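Local coordinates for protein virB8 (Agrobacterium tumefaciens, PDB 2CC3) that probably helps to direct T-DNA transfer to plant cells as part of a type IV secretion system, of which this chain is the periplasmic domain, at residues A[16-21]-A[35-40]; A[25-30]-A[65-70]; A[71-76]-A[88-93]; A[103-108]-A[138-143]. One frame throughout, in Å; residues are numbered along the deposited sequence.

Contact 1 of 4, residues A[16-21]-A[35-40]; sequences WEYVRL and DLVSNF
Y18 meets V37 and F40 with one edge of its ring. CG of Y18 stands anti to the backbone N (chi1 -172°), and beyond it the ring runs across the V37 side chain at about a right angle. Near the ring plane, CE1 of Y18 comes 3.6 Å from the carbonyl O of V37, while CD1 of Y18 lies 3.7 Å from CB of F40. CG1 of V37 lies 4.0 Å from Y18 CE1. The other methyl of V37 serves a different partner: CG2, beside the backbone N, packs 3.7 Å from L21 CB. One turn away from Y18, L21 also reaches L36, and there the packing is tight, with 3.5 Å between L21 CD1 and L36 CD1. On the flank of this cluster the E17 side chain crosses L36 at about a right angle, its OE2 3.3 Å from CD1 of L36. The axes of segments 16-21 and 35-39 approach to 9.6 Å, their directions 129° apart. The phenol end of Y18 is held outside the two segments by hydrogen bonds to S41 and R22, and W16, on another side of its helix, packs on L124 of the second subunit. No hydrogen bond joins the two segments, so the contact rests mainly on apolar packing around a buried tyrosine whose hydroxyl finds its polar partners in S41 and R22.

Contact 2 of 4, residues A[25-30]-A[65-70]; sequences YDADTA and LGKHGR
The Y25 ring turns its edge to the turn that precedes strand 69-82, where CE2 of Y25 is 3.1 Å from the carbonyl O of G66, close to the ring plane. The hydroxyl contributes a weak bond to the same oxygen, Y25 OH to G66 O at 3.3 Å, and CB of A27 also packs on that carbonyl. G66 occupies the second position of a type II' turn from L65 to H68 with positive phi (51°), a backbone angle that glycine adopts readily. L65 slides past the ring, its CB 4.1 Å from Y25 CE2. Farther along, D26 and R70 lie side by side. The arginine chain is folded, and OD1 of D26 sits over one guanidinium face, 3.2 Å from R70 NE. With carboxylate and guanidinium planes 84° apart, this salt bridge is electrostatic and no N-H is directed at the oxygen. The stronger partner of R70 is D28 of the second subunit. D26 and D28 crowd with D28 of that subunit, a cluster of like charges that the arginines may help to offset. A helix-to-helix loop is thus clasped by a tight turn entering a β-strand, at the interface of the homodimer.

Contact 3 of 4, residues A[71-76]-A[88-93]; sequences LEVEHI and IRYKRT
E72 with T93 and E74 with K91 form the hydrogen-bonded pairs of this antiparallel ladder, each joined by two backbone bonds. The bond from E74 N to K91 O measures 2.8 Å and is nearly straight at 169°. Between these rungs lies the non-hydrogen-bonded pair of V73 and R92, where CA of V73 makes a CH···O contact of 3.3 Å with K91 O. Toward I76 and the start of 88-93 the bond from I76 N to R89 O is more bent (144°), and the side chains of H75 and Y90 diverge.

A salt bridge reinforces the face that carries E74 and K91. The two side chains lie next to each other, pointing the same way, and NZ of K91 reaches OE2 of E74 from its syn side at 3.1 Å, with a weaker bond to OE1.

Apolar contacts gather round V73 and R92. CG1 of V73 lies 3.7 Å from CD1 of Y90, obliquely to the ring, and CG2 of V73 packs 3.7 Å from CG of R92. R92 brings its guanidinium beneath L71, whose CD2 lies over one face toward the rim, 3.5 Å from R92 NE. That NE is buried without a polar partner in the model.

W16 of helix 6-23 meets H75 edge to face, and Y90 OH bonds to T137. Strands 69-82 and 85-96 thus form a β-hairpin in the antiparallel sheet, backed by a helix as in NTF2-like folds.

Contact 4 of 4, residues A[103-108]-A[138-143]; sequences ASTWTA and SEDTVS
W106 carries CG beside its backbone N, while E139 holds CG anti to its own (chi1 -167°) and stays extended beyond it, torsions that lay the glutamate chain over the indole. CB of E139 stands 3.4 Å above the centroid of the six-membered ring, only 2° off its normal, a well-centred CH-pi contact. The carboxylate follows, stacked on the ring with planes 16° apart, and OE1 of E139 lies 3.2 Å from CZ2 of W106. The other oxygen turns to S104, where OE2 of E139 is 3.3 Å from S104 OG. S104 OG also accepts a bond from the indole, W106 NE1 to S104 OG at 3.1 Å, tilted from the ring plane, which helps to fix the ring's rotation.

The backbone is paired around this stack. T107 and S138 exchange two bonds, with T107 N 3.0 Å from S138 O. One residue beyond the end of strand 130-139, N of D140 still bonds to O of T105 at 2.9 Å, nearly straight. The D140 side chain runs alongside T105; its carboxylate faces R89, modelled implausibly close, so the detail of that salt bridge is doubtful.

Here the outer strand 130-139 ends and the chain continues as a C-terminal tail. Strand 102-114 lies between it and strand 85-96, with backbone hydrogen bonds of S104, W106 and A108 to R92, Y90 and I88, and the W106 and Y90 rings meet with nearly parallel planes.

Overall arrangement
From the N terminus, helix 6-23 meets helix 30-39 in contact 1, closing a loop of 13 residues. The chain between those helices supplies the first segment of contact 2, so the two contacts cross along the sequence, and contact 2 joins the helical part to the sheet's first strand. Contact 3 follows in series and closes the hairpin of strands 69-82 and 85-96, which W16 and V19 of contact 1 cover from the helical side. Contact 4 comes last, joining strands 102-114 and 130-139, and it adjoins contact 3 through R92 and S104; these two hold the sheet together. Contacts 1 and 2, and contact 3 through H75, reach the second subunit, whereas contact 4 does not.

Contact 1 of 4, residues A[16-21]-A[35-40]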
# COMPACT_ATOMS: atom_id res chain seq x y z
N TRP A 16 -1.15 1.43 10.61
CA TRP A 16 -2.12 0.47 10.05
C TRP A 16 -1.61 -0.20 8.82
O TRP A 16 -1.79 -1.41 8.62
CB TRP A 16 -3.46 1.13 9.74
CG TRP A 16 -4.31 0.20 8.95
CD1 TRP A 16 -4.72 0.37 7.66
CD2 TRP A 16 -4.78 -1.08 9.36
NE1 TRP A 16 -5.44 -0.72 7.24
CE2 TRP A 16 -5.49 -1.63 8.26
CE3 TRP A 16 -4.68 -1.83 10.54
CZ2 TRP A 16 -6.11 -2.89 8.32
CZ3 TRP A 16 -5.28 -3.09 10.59
CH2 TRP A 16 -5.98 -3.60 9.49
N GLU A 17 -0.99 0.58 7.95
CA GLU A 17 -0.32 -0.01 6.79
C GLU A 17 0.76 -1.00 7.26
O GLU A 17 0.90 -2.10 6.71
CB GLU A 17 0.25 1.09 5.91
CG GLU A 17 0.98 0.58 4.69
CD GLU A 17 1.88 1.64 4.08
OE1 GLU A 17 1.86 2.82 4.55
OE2 GLU A 17 2.61 1.27 3.15
N TYR A 18 1.51 -0.63 8.29
CA TYR A 18 2.46 -1.56 8.93
C TYR A 18 1.78 -2.84 9.33
O TYR A 18 2.15 -3.95 8.88
CB TYR A 18 3.18 -0.94 10.14
CG TYR A 18 4.30 -1.83 10.69
CD1 TYR A 18 5.59 -1.77 10.15
CD2 TYR A 18 4.06 -2.72 11.76
CE1 TYR A 18 6.62 -2.58 10.65
CE2 TYR A 18 5.05 -3.53 12.26
CZ TYR A 18 6.33 -3.47 11.71
OH TYR A 18 7.33 -4.28 12.19
N VAL A 19 0.77 -2.71 10.18
CA VAL A 19 0.00 -3.90 10.57
C VAL A 19 -0.48 -4.69 9.37
O VAL A 19 -0.23 -5.90 9.25
CB VAL A 19 -1.23 -3.51 11.44
CG1 VAL A 19 -2.07 -4.75 11.81
CG2 VAL A 19 -0.77 -2.80 12.66
N ARG A 20 -1.15 -4.00 8.44
CA ARG A 20 -1.74 -4.70 7.33
C ARG A 20 -0.66 -5.47 6.55
O ARG A 20 -0.84 -6.65 6.22
CB ARG A 20 -2.49 -3.72 6.42
CG ARG A 20 -3.23 -4.32 5.25
CD ARG A 20 -3.73 -3.21 4.26
NE ARG A 20 -2.64 -2.59 3.47
CZ ARG A 20 -2.19 -3.01 2.27
NH1 ARG A 20 -2.71 -4.07 1.64
NH2 ARG A 20 -1.21 -2.34 1.69
N LEU A 21 0.44 -4.79 6.20
CA LEU A 21 1.51 -5.42 5.41
C LEU A 21 2.17 -6.58 6.16
O LEU A 21 2.54 -7.59 5.58
CB LEU A 21 2.57 -4.39 4.96
CG LEU A 21 2.26 -3.39 3.83
CD1 LEU A 21 3.27 -2.28 3.86
CD2 LEU A 21 2.22 -3.98 2.42
N ASP A 35 9.68 -6.10 2.23
CA ASP A 35 10.63 -4.99 2.17
C ASP A 35 10.13 -3.71 2.88
O ASP A 35 10.90 -3.05 3.59
CB ASP A 35 11.01 -4.65 0.72
CG ASP A 35 11.60 -5.84 -0.02
OD1 ASP A 35 12.45 -6.57 0.55
OD2 ASP A 35 11.20 -6.02 -1.20
N LEU A 36 8.87 -3.33 2.63
CA LEU A 36 8.26 -2.22 3.37
C LEU A 36 8.22 -2.49 4.89
O LEU A 36 8.62 -1.66 5.66
CB LEU A 36 6.86 -1.86 2.81
CG LEU A 36 6.62 -0.79 1.72
CD1 LEU A 36 5.19 -0.25 1.80
CD2 LEU A 36 7.59 0.39 1.79
N VAL A 37 7.76 -3.67 5.30
CA VAL A 37 7.74 -4.01 6.72
C VAL A 37 9.14 -3.89 7.33
O VAL A 37 9.30 -3.25 8.36
CB VAL A 37 7.16 -5.44 7.00
CG1 VAL A 37 7.45 -5.84 8.43
CG2 VAL A 37 5.64 -5.46 6.73
N SER A 38 10.14 -4.49 6.67
CA SER A 38 11.56 -4.46 7.15
C SER A 38 12.13 -3.05 7.28
O SER A 38 12.86 -2.75 8.23
CB SER A 38 12.47 -5.26 6.19
OG SER A 38 11.99 -6.60 6.01
N ASN A 39 11.82 -2.18 6.32
CA ASN A 39 12.37 -0.81 6.31
C ASN A 39 11.80 0.08 7.39
O ASN A 39 12.46 1.00 7.89
CB ASN A 39 12.15 -0.18 4.93
CG ASN A 39 13.05 -0.78 3.88
OD1 ASN A 39 14.20 -1.09 4.16
ND2 ASN A 39 12.54 -0.94 2.67
N PHE A 40 10.56 -0.20 7.75
CA PHE A 40 9.80 0.50 8.77
C PHE A 40 10.21 0.13 10.23
O PHE A 40 9.78 0.78 11.17
CB PHE A 40 8.32 0.11 8.62
CG PHE A 40 7.44 1.10 7.86
CD1 PHE A 40 7.15 0.91 6.50
CD2 PHE A 40 6.84 2.17 8.51
CE1 PHE A 40 6.31 1.81 5.78
CE2 PHE A 40 6.00 3.07 7.81
CZ PHE A 40 5.74 2.89 6.45

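Contact 2 of 4, residues A[25-30]-A[65-70]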
# COMPACT_ATOMS: atom_id res chain seq x y z
N TYR A 25 -1.05 -11.85 4.06
CA TYR A 25 -0.16 -12.69 3.23
C TYR A 25 -0.74 -12.99 1.86
O TYR A 25 -1.87 -13.45 1.72
CB TYR A 25 0.20 -14.04 3.88
CG TYR A 25 1.05 -14.91 2.94
CD1 TYR A 25 2.40 -14.61 2.74
CD2 TYR A 25 0.50 -15.98 2.24
CE1 TYR A 25 3.18 -15.35 1.88
CE2 TYR A 25 1.29 -16.73 1.37
CZ TYR A 25 2.63 -16.40 1.20
OH TYR A 25 3.47 -17.11 0.37
N ASP A 26 0.08 -12.78 0.84
CA ASP A 26 -0.29 -13.13 -0.52
C ASP A 26 1.03 -13.42 -1.22
O ASP A 26 1.91 -12.57 -1.24
CB ASP A 26 -1.01 -11.94 -1.16
CG ASP A 26 -1.57 -12.24 -2.54
OD1 ASP A 26 -2.61 -12.91 -2.63
OD2 ASP A 26 -0.98 -11.79 -3.55
N ALA A 27 1.20 -14.62 -1.77
CA ALA A 27 2.47 -14.95 -2.44
C ALA A 27 2.93 -13.89 -3.46
O ALA A 27 4.13 -13.63 -3.61
CB ALA A 27 2.39 -16.34 -3.08
N ASP A 28 1.98 -13.26 -4.15
CA ASP A 28 2.30 -12.19 -5.11
C ASP A 28 2.85 -10.93 -4.46
O ASP A 28 3.66 -10.25 -5.07
CB ASP A 28 1.08 -11.83 -5.97
CG ASP A 28 0.62 -12.99 -6.84
OD1 ASP A 28 1.40 -13.96 -7.01
OD2 ASP A 28 -0.53 -12.94 -7.34
N THR A 29 2.39 -10.61 -3.25
CA THR A 29 2.78 -9.38 -2.54
C THR A 29 3.81 -9.65 -1.46
O THR A 29 4.22 -8.74 -0.73
CB THR A 29 1.59 -8.73 -1.85
OG1 THR A 29 1.06 -9.63 -0.86
CG2 THR A 29 0.50 -8.36 -2.84
N ALA A 30 4.23 -10.91 -1.35
CA ALA A 30 5.12 -11.34 -0.27
C ALA A 30 6.42 -10.52 -0.19
O ALA A 30 6.83 -10.10 0.92
CB ALA A 30 5.39 -12.86 -0.39
N LEU A 65 0.92 -21.58 3.63
CA LEU A 65 -0.08 -21.19 2.65
C LEU A 65 0.46 -21.15 1.22
O LEU A 65 -0.23 -21.59 0.30
CB LEU A 65 -0.74 -19.86 3.04
CG LEU A 65 -1.41 -19.83 4.41
CD1 LEU A 65 -1.76 -18.43 4.84
CD2 LEU A 65 -2.64 -20.76 4.46
N GLY A 66 1.69 -20.68 1.05
CA GLY A 66 2.32 -20.58 -0.26
C GLY A 66 1.44 -19.86 -1.26
O GLY A 66 0.98 -18.74 -1.03
N LYS A 67 1.18 -20.55 -2.36
CA LYS A 67 0.45 -19.97 -3.46
C LYS A 67 -1.02 -20.29 -3.33
O LYS A 67 -1.83 -19.76 -4.08
CB LYS A 67 1.04 -20.50 -4.77
CG LYS A 67 2.57 -20.79 -4.67
CD LYS A 67 3.40 -20.33 -5.89
CE LYS A 67 3.38 -18.80 -6.08
NZ LYS A 67 2.12 -18.34 -6.73
N HIS A 68 -1.38 -21.14 -2.36
CA HIS A 68 -2.74 -21.72 -2.23
C HIS A 68 -3.62 -21.12 -1.13
O HIS A 68 -4.72 -21.63 -0.87
CB HIS A 68 -2.64 -23.22 -1.96
CG HIS A 68 -2.38 -24.04 -3.18
ND1 HIS A 68 -3.17 -25.11 -3.53
CD2 HIS A 68 -1.42 -23.94 -4.13
CE1 HIS A 68 -2.70 -25.64 -4.64
NE2 HIS A 68 -1.64 -24.95 -5.02
N GLY A 69 -3.13 -20.08 -0.48
CA GLY A 69 -3.86 -19.46 0.60
C GLY A 69 -3.42 -18.03 0.79
O GLY A 69 -2.37 -17.61 0.29
N ARG A 70 -4.23 -17.28 1.51
CA ARG A 70 -3.99 -15.87 1.78
C ARG A 70 -4.52 -15.54 3.16
O ARG A 70 -5.43 -16.21 3.65
CB ARG A 70 -4.75 -15.00 0.77
CG ARG A 70 -4.02 -14.74 -0.53
CD ARG A 70 -5.02 -14.59 -1.69
NE ARG A 70 -5.69 -13.28 -1.72
CZ ARG A 70 -6.11 -12.69 -2.84
NH1 ARG A 70 -5.94 -13.28 -4.01
NH2 ARG A 70 -6.72 -11.50 -2.78

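Contact 3 of 4, residues A[71-76]-A[88-93]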
# COMPACT_ATOMS: atom_id res chain seq x y z
N LEU A 71 -3.96 -14.48 3.75
CA LEU A 71 -4.45 -13.87 4.97
C LEU A 71 -4.82 -12.44 4.66
O LEU A 71 -4.02 -11.70 4.09
CB LEU A 71 -3.37 -13.93 6.07
CG LEU A 71 -2.94 -15.27 6.69
CD1 LEU A 71 -1.57 -15.20 7.39
CD2 LEU A 71 -3.97 -15.85 7.65
N GLU A 72 -6.06 -12.06 4.99
CA GLU A 72 -6.54 -10.69 4.88
C GLU A 72 -6.84 -10.03 6.24
O GLU A 72 -7.24 -10.69 7.19
CB GLU A 72 -7.78 -10.64 3.96
CG GLU A 72 -7.40 -10.73 2.49
CD GLU A 72 -8.59 -10.96 1.58
OE1 GLU A 72 -9.72 -10.51 1.93
OE2 GLU A 72 -8.39 -11.60 0.52
N VAL A 73 -6.67 -8.70 6.28
CA VAL A 73 -6.72 -7.95 7.52
C VAL A 73 -7.68 -6.78 7.35
O VAL A 73 -7.59 -6.01 6.40
CB VAL A 73 -5.28 -7.55 7.98
CG1 VAL A 73 -5.28 -6.42 8.99
CG2 VAL A 73 -4.56 -8.75 8.59
N GLU A 74 -8.64 -6.70 8.27
CA GLU A 74 -9.62 -5.62 8.31
C GLU A 74 -9.35 -4.79 9.53
O GLU A 74 -9.34 -5.34 10.62
CB GLU A 74 -11.01 -6.20 8.54
CG GLU A 74 -11.84 -6.57 7.35
CD GLU A 74 -12.95 -7.57 7.73
OE1 GLU A 74 -13.46 -7.49 8.89
OE2 GLU A 74 -13.30 -8.42 6.89
N HIS A 75 -9.21 -3.47 9.39
CA HIS A 75 -9.05 -2.61 10.56
C HIS A 75 -10.31 -2.71 11.42
O HIS A 75 -11.42 -2.84 10.86
CB HIS A 75 -8.86 -1.17 10.13
CG HIS A 75 -8.48 -0.22 11.23
ND1 HIS A 75 -9.33 0.77 11.68
CD2 HIS A 75 -7.32 -0.06 11.91
CE1 HIS A 75 -8.72 1.47 12.62
NE2 HIS A 75 -7.49 0.99 12.77
N ILE A 76 -10.15 -2.64 12.75
CA ILE A 76 -11.31 -2.42 13.62
C ILE A 76 -11.17 -1.13 14.42
O ILE A 76 -12.05 -0.27 14.34
CB ILE A 76 -11.61 -3.60 14.52
CG1 ILE A 76 -12.06 -4.80 13.69
CG2 ILE A 76 -12.62 -3.19 15.64
CD1 ILE A 76 -11.99 -6.11 14.44
N ILE A 88 -3.86 -1.55 18.00
CA ILE A 88 -4.68 -1.69 16.80
C ILE A 88 -5.41 -3.01 16.78
O ILE A 88 -4.77 -4.07 16.69
CB ILE A 88 -3.82 -1.58 15.52
CG1 ILE A 88 -3.13 -0.22 15.46
CG2 ILE A 88 -4.68 -1.83 14.28
CD1 ILE A 88 -2.18 -0.08 14.33
N ARG A 89 -6.74 -2.94 16.85
CA ARG A 89 -7.58 -4.12 16.78
C ARG A 89 -7.92 -4.38 15.32
O ARG A 89 -8.26 -3.45 14.60
CB ARG A 89 -8.87 -3.89 17.57
CG ARG A 89 -9.58 -5.17 17.97
CD ARG A 89 -9.46 -5.47 19.48
NE ARG A 89 -9.67 -6.90 19.77
CZ ARG A 89 -10.85 -7.51 19.79
NH1 ARG A 89 -11.97 -6.88 19.50
NH2 ARG A 89 -10.91 -8.80 20.07
N TYR A 90 -7.81 -5.64 14.87
CA TYR A 90 -8.07 -5.98 13.49
C TYR A 90 -8.60 -7.37 13.42
O TYR A 90 -8.31 -8.17 14.28
CB TYR A 90 -6.81 -5.82 12.58
CG TYR A 90 -5.63 -6.69 12.97
CD1 TYR A 90 -5.39 -7.89 12.35
CD2 TYR A 90 -4.75 -6.28 13.98
CE1 TYR A 90 -4.33 -8.69 12.72
CE2 TYR A 90 -3.69 -7.05 14.35
CZ TYR A 90 -3.49 -8.27 13.73
OH TYR A 90 -2.41 -9.05 14.11
N LYS A 91 -9.38 -7.64 12.38
CA LYS A 91 -9.87 -8.97 12.06
C LYS A 91 -9.00 -9.57 11.00
O LYS A 91 -8.65 -8.91 10.01
CB LYS A 91 -11.30 -8.86 11.53
CG LYS A 91 -11.92 -10.18 11.08
CD LYS A 91 -13.43 -9.98 10.89
CE LYS A 91 -14.08 -11.11 10.08
NZ LYS A 91 -14.48 -10.71 8.68
N ARG A 92 -8.67 -10.85 11.19
CA ARG A 92 -7.78 -11.57 10.29
C ARG A 92 -8.49 -12.79 9.69
O ARG A 92 -9.00 -13.63 10.42
CB ARG A 92 -6.52 -11.99 11.03
CG ARG A 92 -5.26 -12.07 10.18
CD ARG A 92 -4.85 -13.50 10.05
NE ARG A 92 -3.47 -13.72 10.44
CZ ARG A 92 -3.02 -14.78 11.11
NH1 ARG A 92 -3.86 -15.75 11.51
NH2 ARG A 92 -1.73 -14.88 11.39
N THR A 93 -8.51 -12.86 8.37
CA THR A 93 -9.26 -13.89 7.66
C THR A 93 -8.28 -14.76 6.90
O THR A 93 -7.48 -14.27 6.10
CB THR A 93 -10.24 -13.24 6.68
OG1 THR A 93 -10.99 -12.21 7.35
CG2 THR A 93 -11.18 -14.25 6.12

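Contact 4 of 4, residues A[103-108]-A[138-143]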
# COMPACT_ATOMS: atom_id res chain seq x y z
N ALA A 103 -12.00 -16.75 10.27
CA ALA A 103 -11.68 -15.43 10.79
C ALA A 103 -11.41 -15.42 12.31
O ALA A 103 -11.90 -16.29 13.05
CB ALA A 103 -12.79 -14.45 10.45
N SER A 104 -10.59 -14.46 12.74
CA SER A 104 -10.22 -14.25 14.14
C SER A 104 -9.83 -12.78 14.33
O SER A 104 -9.40 -12.14 13.38
CB SER A 104 -9.06 -15.14 14.53
OG SER A 104 -7.96 -14.92 13.65
N THR A 105 -9.96 -12.28 15.57
CA THR A 105 -9.66 -10.88 15.91
C THR A 105 -8.42 -10.77 16.81
O THR A 105 -8.15 -11.63 17.63
CB THR A 105 -10.90 -10.17 16.52
OG1 THR A 105 -12.01 -10.30 15.62
CG2 THR A 105 -10.64 -8.70 16.72
N TRP A 106 -7.67 -9.68 16.64
CA TRP A 106 -6.32 -9.51 17.20
C TRP A 106 -6.13 -8.10 17.72
O TRP A 106 -6.82 -7.18 17.31
CB TRP A 106 -5.25 -9.77 16.11
CG TRP A 106 -5.12 -11.19 15.50
CD1 TRP A 106 -6.00 -11.80 14.65
CD2 TRP A 106 -4.02 -12.09 15.65
NE1 TRP A 106 -5.52 -13.04 14.28
CE2 TRP A 106 -4.31 -13.25 14.88
CE3 TRP A 106 -2.82 -12.06 16.39
CZ2 TRP A 106 -3.45 -14.36 14.82
CZ3 TRP A 106 -1.94 -13.16 16.32
CH2 TRP A 106 -2.26 -14.29 15.53
N THR A 107 -5.18 -7.90 18.61
CA THR A 107 -4.81 -6.57 19.01
C THR A 107 -3.29 -6.46 18.77
O THR A 107 -2.52 -7.19 19.39
CB THR A 107 -5.12 -6.31 20.50
OG1 THR A 107 -6.50 -6.60 20.76
CG2 THR A 107 -4.81 -4.87 20.90
N ALA A 108 -2.85 -5.58 17.86
CA ALA A 108 -1.41 -5.32 17.78
C ALA A 108 -1.07 -4.20 18.75
O ALA A 108 -1.81 -3.21 18.86
CB ALA A 108 -0.95 -4.97 16.30
N SER A 138 -1.51 -10.16 19.64
CA SER A 138 -2.17 -11.20 20.38
C SER A 138 -3.53 -11.47 19.79
O SER A 138 -4.34 -10.57 19.61
CB SER A 138 -2.28 -10.76 21.84
OG SER A 138 -2.53 -9.36 21.87
N GLU A 139 -3.75 -12.73 19.46
CA GLU A 139 -5.00 -13.21 18.98
C GLU A 139 -5.95 -13.40 20.17
O GLU A 139 -5.53 -13.85 21.24
CB GLU A 139 -4.77 -14.53 18.28
CG GLU A 139 -5.97 -15.00 17.46
CD GLU A 139 -5.66 -16.26 16.68
OE1 GLU A 139 -4.49 -16.71 16.67
OE2 GLU A 139 -6.58 -16.79 16.06
N ASP A 140 -7.21 -13.03 19.98
CA ASP A 140 -8.24 -13.28 20.95
C ASP A 140 -8.26 -14.75 21.34
O ASP A 140 -8.17 -15.64 20.48
CB ASP A 140 -9.60 -12.83 20.42
CG ASP A 140 -9.77 -11.34 20.49
OD1 ASP A 140 -8.82 -10.62 20.83
OD2 ASP A 140 -10.88 -10.88 20.19
N THR A 141 -8.37 -14.98 22.64
CA THR A 141 -8.47 -16.32 23.18
C THR A 141 -9.85 -16.92 22.86
O THR A 141 -10.80 -16.19 22.73
CB THR A 141 -8.18 -16.31 24.70
OG1 THR A 141 -8.09 -17.66 25.17
CG2 THR A 141 -9.25 -15.53 25.47
N VAL A 142 -9.93 -18.23 22.67
CA VAL A 142 -11.22 -18.89 22.43
C VAL A 142 -11.61 -19.91 23.52
O VAL A 142 -10.76 -20.62 24.06
CB VAL A 142 -11.38 -19.49 20.97
CG1 VAL A 142 -10.57 -18.70 19.93
CG2 VAL A 142 -11.07 -20.98 20.91
N SER A 143 -12.91 -19.95 23.81
CA SER A 143 -13.48 -20.85 24.80
C SER A 143 -14.78 -21.42 24.21
O SER A 143 -15.56 -20.68 23.61
CB SER A 143 -13.75 -20.09 26.10
OG SER A 143 -13.54 -20.90 27.24
O HOH W 1 -6.53 -9.98 21.32